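Local coordinates for PKS (Streptomyces albus, PDB 4OQJ), which probably carries out decarboxylative condensation of acyl groups held on carrier proteins, as the ketosynthase-containing part of the polyketide synthase that builds oxazolomycin, at residues Asp86-Gly91 and Gln106-Leu111; Phe93-Asp98 and Ala177-Leu182. One frame throughout, in Å; residues are numbered along the deposited sequence.

Interaction 1: Asp86-Gly91 and Gln106-Leu111; sequences DKFDAG and QQRQFL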
loop_
_atom_site.group_PDB
_atom_site.type_symbol
_atom_site.label_atom_id
_atom_site.label_comp_id
_atom_site.label_asym_id
_atom_site.label_seq_id
_atom_site.Cartn_x
_atom_site.Cartn_y
_atom_site.Cartn_z
ATOM N N ASP A 86 -6.027 18.202 19.288
ATOM C CA ASP A 86 -4.757 18.843 19.616
ATOM C C ASP A 86 -4.010 18.193 20.785
ATOM O O ASP A 86 -2.868 18.561 21.075
ATOM C CB ASP A 86 -5.008 20.316 19.950
ATOM C CG ASP A 86 -5.895 20.496 21.184
ATOM O OD1 ASP A 86 -6.831 19.694 21.382
ATOM O OD2 ASP A 86 -5.646 21.433 21.969
ATOM N N LYS A 87 -4.659 17.255 21.472
ATOM C CA LYS A 87 -4.087 16.646 22.686
ATOM C C LYS A 87 -3.246 15.420 22.351
ATOM O O LYS A 87 -3.580 14.664 21.439
ATOM C CB LYS A 87 -5.196 16.260 23.666
ATOM C CG LYS A 87 -6.164 17.404 24.008
ATOM C CD LYS A 87 -5.451 18.571 24.664
ATOM C CE LYS A 87 -6.442 19.594 25.251
ATOM N NZ LYS A 87 -7.427 20.077 24.238
ATOM N N PHE A 88 -2.151 15.222 23.080
ATOM C CA PHE A 88 -1.246 14.099 22.804
ATOM C C PHE A 88 -0.316 13.821 23.978
ATOM O O PHE A 88 0.320 14.735 24.525
ATOM C CB PHE A 88 -0.443 14.390 21.528
ATOM C CG PHE A 88 0.568 13.336 21.165
ATOM C CD1 PHE A 88 0.163 12.080 20.746
ATOM C CD2 PHE A 88 1.929 13.627 21.196
ATOM C CE1 PHE A 88 1.094 11.113 20.381
ATOM C CE2 PHE A 88 2.881 12.671 20.837
ATOM C CZ PHE A 88 2.465 11.407 20.429
ATOM N N ASP A 89 -0.238 12.547 24.364
ATOM C CA ASP A 89 0.568 12.142 25.519
ATOM C C ASP A 89 2.002 11.869 25.088
ATOM O O ASP A 89 2.425 10.715 24.952
ATOM C CB ASP A 89 -0.029 10.904 26.186
ATOM C CG ASP A 89 0.567 10.630 27.571
ATOM O OD1 ASP A 89 1.689 11.100 27.897
ATOM O OD2 ASP A 89 -0.110 9.931 28.348
ATOM N N ALA A 90 2.755 12.939 24.896
ATOM C CA ALA A 90 4.091 12.826 24.339
ATOM C C ALA A 90 5.016 12.044 25.266
ATOM O O ALA A 90 5.854 11.273 24.803
ATOM C CB ALA A 90 4.660 14.201 24.067
ATOM N N GLY A 91 4.853 12.231 26.571
ATOM C CA GLY A 91 5.693 11.546 27.543
ATOM C C GLY A 91 5.608 10.032 27.424
ATOM O O GLY A 91 6.610 9.329 27.501
ATOM N N GLN A 106 -2.823 14.481 12.817
ATOM C CA GLN A 106 -3.364 13.245 12.264
ATOM C C GLN A 106 -2.515 12.034 12.667
ATOM O O GLN A 106 -3.055 10.961 12.942
ATOM C CB GLN A 106 -3.460 13.339 10.743
ATOM C CG GLN A 106 -4.379 14.454 10.262
ATOM C CD GLN A 106 -4.477 14.498 8.757
ATOM O OE1 GLN A 106 -5.554 14.328 8.188
ATOM N NE2 GLN A 106 -3.343 14.718 8.100
ATOM N N GLN A 107 -1.192 12.211 12.700
ATOM C CA GLN A 107 -0.267 11.120 13.034
ATOM C C GLN A 107 -0.255 10.877 14.534
ATOM O O GLN A 107 -0.158 9.738 14.974
ATOM C CB GLN A 107 1.154 11.427 12.530
ATOM C CG GLN A 107 1.212 11.522 11.012
ATOM C CD GLN A 107 2.595 11.380 10.414
ATOM O OE1 GLN A 107 3.489 10.748 10.987
ATOM N NE2 GLN A 107 2.769 11.948 9.225
ATOM N N ARG A 108 -0.372 11.946 15.321
ATOM C CA ARG A 108 -0.486 11.799 16.770
ATOM C C ARG A 108 -1.748 11.056 17.153
ATOM O O ARG A 108 -1.720 10.139 17.974
ATOM C CB ARG A 108 -0.482 13.161 17.462
ATOM C CG ARG A 108 0.893 13.828 17.505
ATOM C CD ARG A 108 0.792 15.131 18.223
ATOM N NE ARG A 108 0.812 16.321 17.376
ATOM C CZ ARG A 108 0.161 17.450 17.655
ATOM N NH1 ARG A 108 -0.663 17.526 18.698
ATOM N NH2 ARG A 108 0.324 18.514 16.885
ATOM N N GLN A 109 -2.863 11.458 16.561
ATOM C CA GLN A 109 -4.131 10.807 16.855
ATOM C C GLN A 109 -4.118 9.357 16.361
ATOM O O GLN A 109 -4.682 8.474 17.015
ATOM C CB GLN A 109 -5.282 11.591 16.228
ATOM C CG GLN A 109 -5.529 12.919 16.918
ATOM C CD GLN A 109 -6.138 12.760 18.291
ATOM O OE1 GLN A 109 -7.082 12.004 18.470
ATOM N NE2 GLN A 109 -5.595 13.471 19.269
ATOM N N PHE A 110 -3.472 9.090 15.227
ATOM C CA PHE A 110 -3.432 7.710 14.736
ATOM C C PHE A 110 -2.613 6.848 15.691
ATOM O O PHE A 110 -2.954 5.702 15.945
ATOM C CB PHE A 110 -2.847 7.566 13.334
ATOM C CG PHE A 110 -2.888 6.146 12.859
ATOM C CD1 PHE A 110 -4.098 5.577 12.463
ATOM C CD2 PHE A 110 -1.775 5.345 12.935
ATOM C CE1 PHE A 110 -4.160 4.246 12.097
ATOM C CE2 PHE A 110 -1.825 4.008 12.567
ATOM C CZ PHE A 110 -3.010 3.462 12.141
ATOM N N LEU A 111 -1.523 7.409 16.206
ATOM C CA LEU A 111 -0.657 6.695 17.134
ATOM C C LEU A 111 -1.409 6.332 18.413
ATOM O O LEU A 111 -1.353 5.193 18.875
ATOM C CB LEU A 111 0.589 7.534 17.465
ATOM C CG LEU A 111 1.558 6.966 18.513
ATOM C CD1 LEU A 111 1.950 5.488 18.224
ATOM C CD2 LEU A 111 2.808 7.820 18.593
#

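Interaction 2: Phe93-Asp98 and Ala177-Leu182; sequences FGITRD and AYKLNL. With K (potassium ion), chain B.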
loop_
_atom_site.group_PDB
_atom_site.type_symbol
_atom_site.label_atom_id
_atom_site.label_comp_id
_atom_site.label_asym_id
_atom_site.label_seq_id
_atom_site.Cartn_x
_atom_site.Cartn_y
_atom_site.Cartn_z
ATOM N N PHE A 93 5.045 8.306 24.870
ATOM C CA PHE A 93 5.714 7.818 23.669
ATOM C C PHE A 93 7.170 8.296 23.551
ATOM O O PHE A 93 7.814 8.100 22.527
ATOM C CB PHE A 93 4.911 8.235 22.439
ATOM C CG PHE A 93 3.555 7.617 22.390
ATOM C CD1 PHE A 93 3.413 6.255 22.183
ATOM C CD2 PHE A 93 2.418 8.382 22.592
ATOM C CE1 PHE A 93 2.154 5.668 22.149
ATOM C CE2 PHE A 93 1.166 7.795 22.569
ATOM C CZ PHE A 93 1.039 6.437 22.342
ATOM N N GLY A 94 7.695 8.894 24.609
ATOM C CA GLY A 94 9.095 9.294 24.624
ATOM C C GLY A 94 9.397 10.381 23.613
ATOM O O GLY A 94 10.478 10.427 23.037
ATOM N N ILE A 95 8.426 11.258 23.398
ATOM C CA ILE A 95 8.543 12.339 22.422
ATOM C C ILE A 95 8.664 13.682 23.150
ATOM O O ILE A 95 7.925 13.944 24.092
ATOM C CB ILE A 95 7.327 12.335 21.472
ATOM C CG1 ILE A 95 7.372 11.077 20.591
ATOM C CG2 ILE A 95 7.293 13.582 20.598
ATOM C CD1 ILE A 95 6.105 10.809 19.796
ATOM N N THR A 96 9.602 14.525 22.731
ATOM C CA THR A 96 9.793 15.824 23.376
ATOM C C THR A 96 8.649 16.759 23.021
ATOM O O THR A 96 7.922 16.509 22.061
ATOM C CB THR A 96 11.096 16.485 22.941
ATOM O OG1 THR A 96 10.992 16.833 21.560
ATOM C CG2 THR A 96 12.281 15.538 23.127
ATOM N N ARG A 97 8.497 17.833 23.791
ATOM C CA ARG A 97 7.496 18.856 23.506
ATOM C C ARG A 97 7.686 19.464 22.119
ATOM O O ARG A 97 6.720 19.637 21.372
ATOM C CB ARG A 97 7.549 19.982 24.542
ATOM C CG ARG A 97 7.200 19.585 25.959
ATOM C CD ARG A 97 6.829 20.805 26.804
ATOM N NE ARG A 97 5.391 20.860 27.088
ATOM C CZ ARG A 97 4.479 21.455 26.318
ATOM N NH1 ARG A 97 4.831 22.067 25.193
ATOM N NH2 ARG A 97 3.200 21.439 26.678
ATOM N N ASP A 98 8.925 19.824 21.788
ATOM C CA ASP A 98 9.208 20.432 20.490
ATOM C C ASP A 98 8.833 19.478 19.369
ATOM O O ASP A 98 8.274 19.898 18.363
ATOM C CB ASP A 98 10.680 20.824 20.360
ATOM C CG ASP A 98 11.041 22.036 21.205
ATOM O OD1 ASP A 98 10.114 22.711 21.711
ATOM O OD2 ASP A 98 12.253 22.318 21.356
ATOM N N ALA A 177 4.955 2.047 13.965
ATOM C CA ALA A 177 5.730 0.809 14.106
ATOM C C ALA A 177 6.880 1.016 15.094
ATOM O O ALA A 177 7.154 0.160 15.947
ATOM C CB ALA A 177 6.254 0.362 12.768
ATOM N N TYR A 178 7.547 2.158 14.993
ATOM C CA TYR A 178 8.690 2.444 15.849
ATOM C C TYR A 178 8.288 2.642 17.312
ATOM O O TYR A 178 8.985 2.198 18.230
ATOM C CB TYR A 178 9.429 3.688 15.354
ATOM C CG TYR A 178 10.571 4.068 16.256
ATOM C CD1 TYR A 178 11.683 3.239 16.363
ATOM C CD2 TYR A 178 10.538 5.238 17.018
ATOM C CE1 TYR A 178 12.739 3.554 17.197
ATOM C CE2 TYR A 178 11.607 5.573 17.866
ATOM C CZ TYR A 178 12.700 4.712 17.946
ATOM O OH TYR A 178 13.760 4.988 18.771
ATOM N N LYS A 179 7.163 3.302 17.538
ATOM C CA LYS A 179 6.777 3.642 18.901
ATOM C C LYS A 179 5.987 2.540 19.588
ATOM O O LYS A 179 5.975 2.487 20.814
ATOM C CB LYS A 179 5.967 4.930 18.906
ATOM C CG LYS A 179 6.780 6.165 18.592
ATOM C CD LYS A 179 7.808 6.436 19.669
ATOM C CE LYS A 179 8.554 7.713 19.372
ATOM N NZ LYS A 179 9.530 8.010 20.443
ATOM N N LEU A 180 5.320 1.679 18.812
ATOM C CA LEU A 180 4.554 0.559 19.377
ATOM C C LEU A 180 5.265 -0.804 19.276
ATOM O O LEU A 180 4.815 -1.773 19.872
ATOM C CB LEU A 180 3.190 0.448 18.699
ATOM C CG LEU A 180 2.274 1.679 18.780
ATOM C CD1 LEU A 180 0.862 1.311 18.346
ATOM C CD2 LEU A 180 2.259 2.267 20.180
ATOM N N ASN A 181 6.365 -0.858 18.523
ATOM C CA ASN A 181 7.128 -2.090 18.205
ATOM C C ASN A 181 6.394 -3.056 17.270
ATOM O O ASN A 181 6.174 -4.222 17.598
ATOM C CB ASN A 181 7.540 -2.858 19.466
ATOM C CG ASN A 181 8.644 -3.881 19.179
ATOM O OD1 ASN A 181 9.570 -3.606 18.415
ATOM N ND2 ASN A 181 8.544 -5.064 19.776
ATOM N N LEU A 182 6.057 -2.575 16.081
ATOM C CA LEU A 182 5.413 -3.396 15.063
ATOM C C LEU A 182 6.494 -3.725 14.043
ATOM O O LEU A 182 7.065 -2.810 13.445
ATOM C CB LEU A 182 4.236 -2.648 14.424
ATOM C CG LEU A 182 3.284 -1.952 15.389
ATOM C CD1 LEU A 182 2.121 -1.337 14.652
ATOM C CD2 LEU A 182 2.788 -2.923 16.469
HETATM K K K B . 13.787 2.740 20.633
HETATM O O HOH W 1 10.836 3.247 20.231
HETATM O O HOH W 2 15.516 5.156 21.780
HETATM O O HOH W 3 15.493 0.659 22.280
HETATM O O HOH W 4 12.697 1.618 23.040
#

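Interaction 1: Asp86-Gly91 and Gln106-Leu111
Phe-88 and Arg-108 bring the two backbones nearest, with CA atoms 6.5 Å apart, where an extended loop passes the side of a helix. Phe-88 and Arg-108 carry most of the contact, in about equal shares. The CG of Phe-88 is anti to the backbone N (chi1 178°), on the side facing the helix. The aliphatic part of Arg-108 runs over one face of the Phe-88 ring. Arg-108 CG sits almost above the ring centre, 3.6 Å from the centroid and 9° off the ring normal, a CH-pi contact. On the same face, Arg-108 CB comes to CD1 of Phe-88 and Arg-108 CD lies 3.5 Å from Phe-88 CG. Leu-111, one helical turn further on, meets the ring at its edge: its CD2 is 4.0 Å from Phe-88 CZ.

Both segments belong to the N-terminal half of the thiolase-type ketosynthase fold. Here the loop before helix 97-102 covers helix 105-121. Ala-100 of helix 97-102 also touches Phe-88.

The arginine chain bends about its CG-CD bond, and the guanidinium plane stands 61° from the ring. Its NH1 lies 3.4 Å from Asp-86 O, which sits at the guanidinium edge. The group is held by bonds from NE to Ile-103 O and from NH1 to His-704 O. The segment around Val-702 to His-704, late in the modelled chain, is thereby tied to the same site. The Gln-109 chain bends at its CB-CG bond, and its NE2 comes to 3.2 Å from Lys-87 O, while OE1 accepts from Arg-31 NH1. On the far side of the loop, Lys-87 NZ forms a salt bridge with Asp-86 OD1 (2.9 Å), on the syn side of the carboxylate. Lys-87 also pairs with Asp-84, and Asp-86 OD2 with Arg-703.

Interaction 2: Phe93-Asp98 and Ala177-Leu182
Lys-179 reaches from the last turn of helix 171-180 to the backbone of the loop at Phe-93 and Gly-94. Its chain turns at chi2 (-65°) and is extended from there on. NZ donates to Phe-93 O at 2.7 Å, with a C=O...N angle of 170°, nearly in line with the carbonyl. CD and CE of the lysine also lie against this oxygen. Ile-95 crosses the end of the lysine, its CG1 3.8 Å from Lys-179 CE.

The apolar side is buried. Leu-180 CD2 meets the ring of Phe-93 at its edge, 3.9 Å from CE1, and Leu-111 of helix 105-121 touches both residues.

The side of Gly-94 and the lysine end is more open. Gly-94 is exposed, and its positive phi turns the chain there. A phosphate, probably from the crystallisation liquor, lies near Lys-179. The neighbouring Tyr-178 does not touch the loop. It is buried at the subunit interface, where its OH binds a potassium ion at 2.9 Å, with four waters and the backbone oxygens of Ser-292 and Lys-294 of the second subunit. Water 1 bridges the ion to Tyr-178 O, to which it donates at 2.9 Å.

Within this contact the lysine N-H meets a neutral carbonyl, which it would probably polarise; the nearby phosphate may also offset its charge.

Overall arrangement
From the N terminus, the chain first lays down loop 86-91, then 93-98, which leads into helix 97-102. Helix 105-121 follows, and its segment 106-111 closes interaction 1 after a short excursion. Interaction 2 closes much later, when helix 171-180 returns to 93-98. The two contacts cross rather than nest, because 93-98 lies inside the first loop and 177-182 beyond it. They meet directly: Phe-88 packs on Phe-93 and Ile-95, and Leu-111 on Leu-180. Together they join one continuous loop to helices 105-121 and 171-180 in the ketosynthase, with the segment around Val-702 to His-704 beside interaction 1 and the second subunit beside interaction 2.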